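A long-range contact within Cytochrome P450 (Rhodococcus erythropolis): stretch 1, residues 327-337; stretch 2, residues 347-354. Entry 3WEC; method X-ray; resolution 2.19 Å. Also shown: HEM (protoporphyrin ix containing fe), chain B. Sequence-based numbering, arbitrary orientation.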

# COMPACT_ATOMS: atom_id res chain seq x y z
N LEU A 327 11.11 -1.88 -8.44
CA LEU A 327 10.21 -3.04 -8.52
C LEU A 327 10.30 -3.97 -7.34
O LEU A 327 10.99 -5.00 -7.38
N LEU A 328 9.62 -3.60 -6.27
CA LEU A 328 9.52 -4.39 -5.05
C LEU A 328 9.14 -5.84 -5.33
O LEU A 328 9.73 -6.76 -4.75
N ALA A 329 8.17 -6.04 -6.24
CA ALA A 329 7.63 -7.35 -6.58
C ALA A 329 8.71 -8.25 -7.23
O ALA A 329 8.81 -9.44 -6.90
N SER A 330 9.51 -7.67 -8.12
CA SER A 330 10.65 -8.34 -8.74
C SER A 330 11.77 -8.73 -7.74
O SER A 330 12.10 -9.90 -7.61
N GLY A 331 12.31 -7.75 -7.03
CA GLY A 331 13.32 -8.00 -6.02
C GLY A 331 12.92 -9.13 -5.10
O GLY A 331 13.69 -10.04 -4.90
N ASN A 332 11.71 -9.09 -4.57
CA ASN A 332 11.21 -10.12 -3.66
C ASN A 332 11.40 -11.56 -4.15
O ASN A 332 11.67 -12.47 -3.33
N ARG A 333 11.23 -11.78 -5.47
CA ARG A 333 11.28 -13.11 -6.05
C ARG A 333 12.70 -13.70 -5.94
O ARG A 333 12.89 -14.91 -6.02
N GLU A 334 13.68 -12.83 -5.69
CA GLU A 334 15.05 -13.29 -5.38
C GLU A 334 15.53 -12.90 -3.96
O GLU A 334 16.71 -13.03 -3.65
N ALA A 335 14.62 -12.46 -3.09
CA ALA A 335 15.00 -12.08 -1.71
C ALA A 335 15.33 -13.28 -0.80
O ALA A 335 16.06 -13.16 0.18
N VAL A 336 14.78 -14.44 -1.17
CA VAL A 336 14.95 -15.72 -0.47
C VAL A 336 15.34 -16.81 -1.49
O VAL A 336 15.16 -16.61 -2.70
N GLU A 337 15.86 -17.96 -1.05
CA GLU A 337 16.11 -19.08 -1.96
C GLU A 337 14.80 -19.64 -2.59
O GLU A 337 13.73 -19.58 -1.97
N PRO A 347 11.90 -20.03 7.05
CA PRO A 347 12.44 -19.58 8.33
C PRO A 347 13.38 -18.39 8.11
O PRO A 347 14.56 -18.45 8.45
N ASP A 348 12.84 -17.31 7.57
CA ASP A 348 13.62 -16.33 6.82
C ASP A 348 12.75 -15.09 6.56
O ASP A 348 12.72 -14.15 7.39
N VAL A 349 12.04 -15.10 5.43
CA VAL A 349 11.13 -14.00 4.98
C VAL A 349 11.72 -12.57 4.99
O VAL A 349 11.35 -11.72 5.80
N SER A 350 12.66 -12.36 4.06
CA SER A 350 13.24 -11.06 3.74
C SER A 350 12.35 -10.57 2.62
O SER A 350 12.00 -11.37 1.72
N SER A 351 11.94 -9.30 2.69
CA SER A 351 10.95 -8.76 1.74
C SER A 351 11.13 -7.25 1.55
O SER A 351 11.52 -6.55 2.50
N LEU A 352 10.88 -6.78 0.33
CA LEU A 352 10.84 -5.34 0.04
C LEU A 352 9.42 -4.72 0.07
O LEU A 352 9.27 -3.55 -0.23
N SER A 353 8.41 -5.48 0.48
CA SER A 353 7.03 -5.00 0.30
C SER A 353 6.61 -3.73 1.09
O SER A 353 5.64 -3.08 0.73
N TYR A 354 7.39 -3.41 2.13
CA TYR A 354 7.15 -2.23 2.94
C TYR A 354 8.17 -1.09 2.70
O TYR A 354 8.11 -0.06 3.38

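A short helix and the loop after it pack against an irregular segment through a mixed contact, in which one buried asparagine supplies the polar link and small or aliphatic side chains fill the space around it. Asn-332 leaves the helix sideways, but its m rotamer (chi1 -74°) brings the amide end nearer to the other stretch. There Asn-332 OD1 accepts a hydrogen bond from Leu-352 N at 2.6 Å, nearly straight at 167°, while Asn-332 ND2 donates a weak one to Ser-353 OG at 2.8 Å. A carboxamide suits this place because it offers an acceptor and a donor side by side, and here the acceptor meets the backbone NH of Leu-352 and the donor the hydroxyl of Ser-353. The loop also braces itself, since Ser-353 N donates to Ser-351 OG at 3.0 Å.

Leu-352 points toward the helix with chi1 m and chi2 t, and has more surface covered than any other residue in the contact. Its CD1 lies 4.0 Å from Gly-331 CA; a CB on that glycine would clash with this methyl, so the bare backbone makes room for the leucine. Leu-328, also m and t, adds apolar packing, with CD2 4.1 Å from Leu-352 CB. Leu-328 CD1 lies 3.7 Å from HEM CMA, so this leucine touches both the loop and the haem. Ser-353 O approaches HEM CMB at 3.3 Å, and Tyr-354, whose CB points away from the helix, brings CE1 within 3.5 Å of HEM C3B. The O of water 1 binds HEM FE at 2.5 Å.

Beyond the helix, Ala-335 points toward the loop, and its small CB fits 3.4 Å from Ser-350 O. Val-336, chi1 m, sets CG1 3.3 Å from Asp-348 OD1; that carboxylate oxygen also accepts a weak hydrogen bond from Ser-350 N at 3.2 Å.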

# COMPACT_ATOMS: atom_id res chain seq x y z
CB LEU A 327 10.46 -3.85 -9.80
CG LEU A 327 9.65 -3.66 -11.08
CD1 LEU A 327 9.04 -2.27 -11.26
CD2 LEU A 327 10.56 -4.02 -12.23
CB LEU A 328 8.47 -3.75 -4.13
CG LEU A 328 8.50 -2.25 -3.83
CD1 LEU A 328 7.33 -1.96 -2.91
CD2 LEU A 328 9.78 -1.82 -3.14
CB ALA A 329 6.41 -7.20 -7.49
CB SER A 330 11.22 -7.46 -9.86
OG SER A 330 12.13 -8.18 -10.62
CB ASN A 332 9.75 -9.86 -3.34
CG ASN A 332 9.56 -8.69 -2.37
OD1 ASN A 332 10.52 -8.17 -1.81
ND2 ASN A 332 8.31 -8.24 -2.22
CB ARG A 333 10.72 -13.15 -7.49
CG ARG A 333 9.21 -12.94 -7.60
CD ARG A 333 8.44 -13.81 -6.61
NE ARG A 333 6.98 -13.70 -6.72
CZ ARG A 333 6.26 -14.45 -7.56
NH1 ARG A 333 6.87 -15.34 -8.36
NH2 ARG A 333 4.95 -14.31 -7.62
CB GLU A 334 16.06 -12.84 -6.48
CG GLU A 334 16.28 -11.33 -6.60
CD GLU A 334 17.36 -10.95 -7.60
OE1 GLU A 334 17.65 -11.75 -8.50
OE2 GLU A 334 17.95 -9.85 -7.47
CB ALA A 335 13.94 -11.19 -1.07
CB VAL A 336 13.64 -16.15 0.24
CG1 VAL A 336 13.28 -15.20 1.38
CG2 VAL A 336 12.48 -16.22 -0.76
CB GLU A 337 16.99 -20.15 -1.26
CG GLU A 337 16.49 -21.61 -1.27
CD GLU A 337 15.28 -21.82 -0.36
OE1 GLU A 337 14.90 -20.85 0.36
OE2 GLU A 337 14.68 -22.93 -0.37
CB PRO A 347 13.19 -20.81 8.84
CG PRO A 347 13.48 -21.66 7.62
CD PRO A 347 12.76 -21.06 6.44
CB ASP A 348 14.09 -17.00 5.49
CG ASP A 348 14.92 -16.08 4.58
OD1 ASP A 348 14.61 -14.88 4.43
OD2 ASP A 348 15.87 -16.60 3.95
CB VAL A 349 9.73 -14.03 5.65
CG1 VAL A 349 8.78 -13.15 4.86
CG2 VAL A 349 9.16 -15.45 5.73
CB SER A 350 14.69 -11.28 3.24
OG SER A 350 15.28 -10.11 2.71
CB SER A 351 9.51 -9.09 2.22
OG SER A 351 8.52 -8.29 1.60
CB LEU A 352 11.52 -5.03 -1.29
CG LEU A 352 12.98 -5.44 -1.41
CD1 LEU A 352 13.33 -5.47 -2.89
CD2 LEU A 352 13.89 -4.50 -0.64
CB SER A 353 6.03 -6.15 0.47
OG SER A 353 6.38 -7.15 -0.46
CB TYR A 354 7.14 -2.62 4.40
CG TYR A 354 5.93 -3.40 4.93
CD1 TYR A 354 4.61 -2.88 4.80
CD2 TYR A 354 6.10 -4.64 5.62
CE1 TYR A 354 3.51 -3.55 5.32
CE2 TYR A 354 4.98 -5.32 6.16
CZ TYR A 354 3.68 -4.75 5.97
OH TYR A 354 2.57 -5.36 6.49
CHA HEM B . 4.67 4.01 3.02
CHB HEM B . 3.58 -0.64 1.63
CHC HEM B . -0.06 -0.78 4.92
CHD HEM B . 0.94 4.01 6.16
C1A HEM B . 4.59 2.72 2.36
C2A HEM B . 5.44 2.41 1.17
C3A HEM B . 5.10 1.06 0.79
C4A HEM B . 4.07 0.69 1.76
CMA HEM B . 5.69 0.23 -0.37
CAA HEM B . 6.50 3.22 0.41
CBA HEM B . 7.80 2.91 1.19
CGA HEM B . 9.05 3.42 0.45
O1A HEM B . 8.98 4.37 -0.38
O2A HEM B . 10.16 2.88 0.73
C1B HEM B . 2.44 -1.06 2.44
C2B HEM B . 2.01 -2.45 2.34
C3B HEM B . 0.93 -2.45 3.29
C4B HEM B . 0.87 -1.09 3.83
CMB HEM B . 2.47 -3.59 1.48
CAB HEM B . 0.11 -3.65 3.58
CBB HEM B . -1.19 -3.53 3.66
C1C HEM B . -0.08 0.50 5.58
C2C HEM B . -1.13 0.89 6.52
C3C HEM B . -0.81 2.29 6.86
C4C HEM B . 0.36 2.68 6.11
CMC HEM B . -2.25 -0.01 6.98
CAC HEM B . -1.55 3.24 7.75
CBC HEM B . -2.49 2.85 8.58
C1D HEM B . 2.06 4.47 5.33
C2D HEM B . 2.65 5.79 5.57
C3D HEM B . 3.78 5.82 4.62
C4D HEM B . 3.72 4.48 4.01
CMD HEM B . 2.15 6.87 6.50
CAD HEM B . 4.74 6.94 4.35
CBD HEM B . 6.01 6.63 5.18
CGD HEM B . 7.07 7.67 5.05
O1D HEM B . 7.76 7.91 6.08
O2D HEM B . 7.22 8.27 3.93
NA HEM B . 3.78 1.61 2.85
NB HEM B . 1.83 -0.26 3.36
NC HEM B . 0.87 1.55 5.36
ND HEM B . 2.72 3.68 4.45
FE HEM B . 2.13 1.73 3.92
O HOH W 1 0.57 2.11 2.04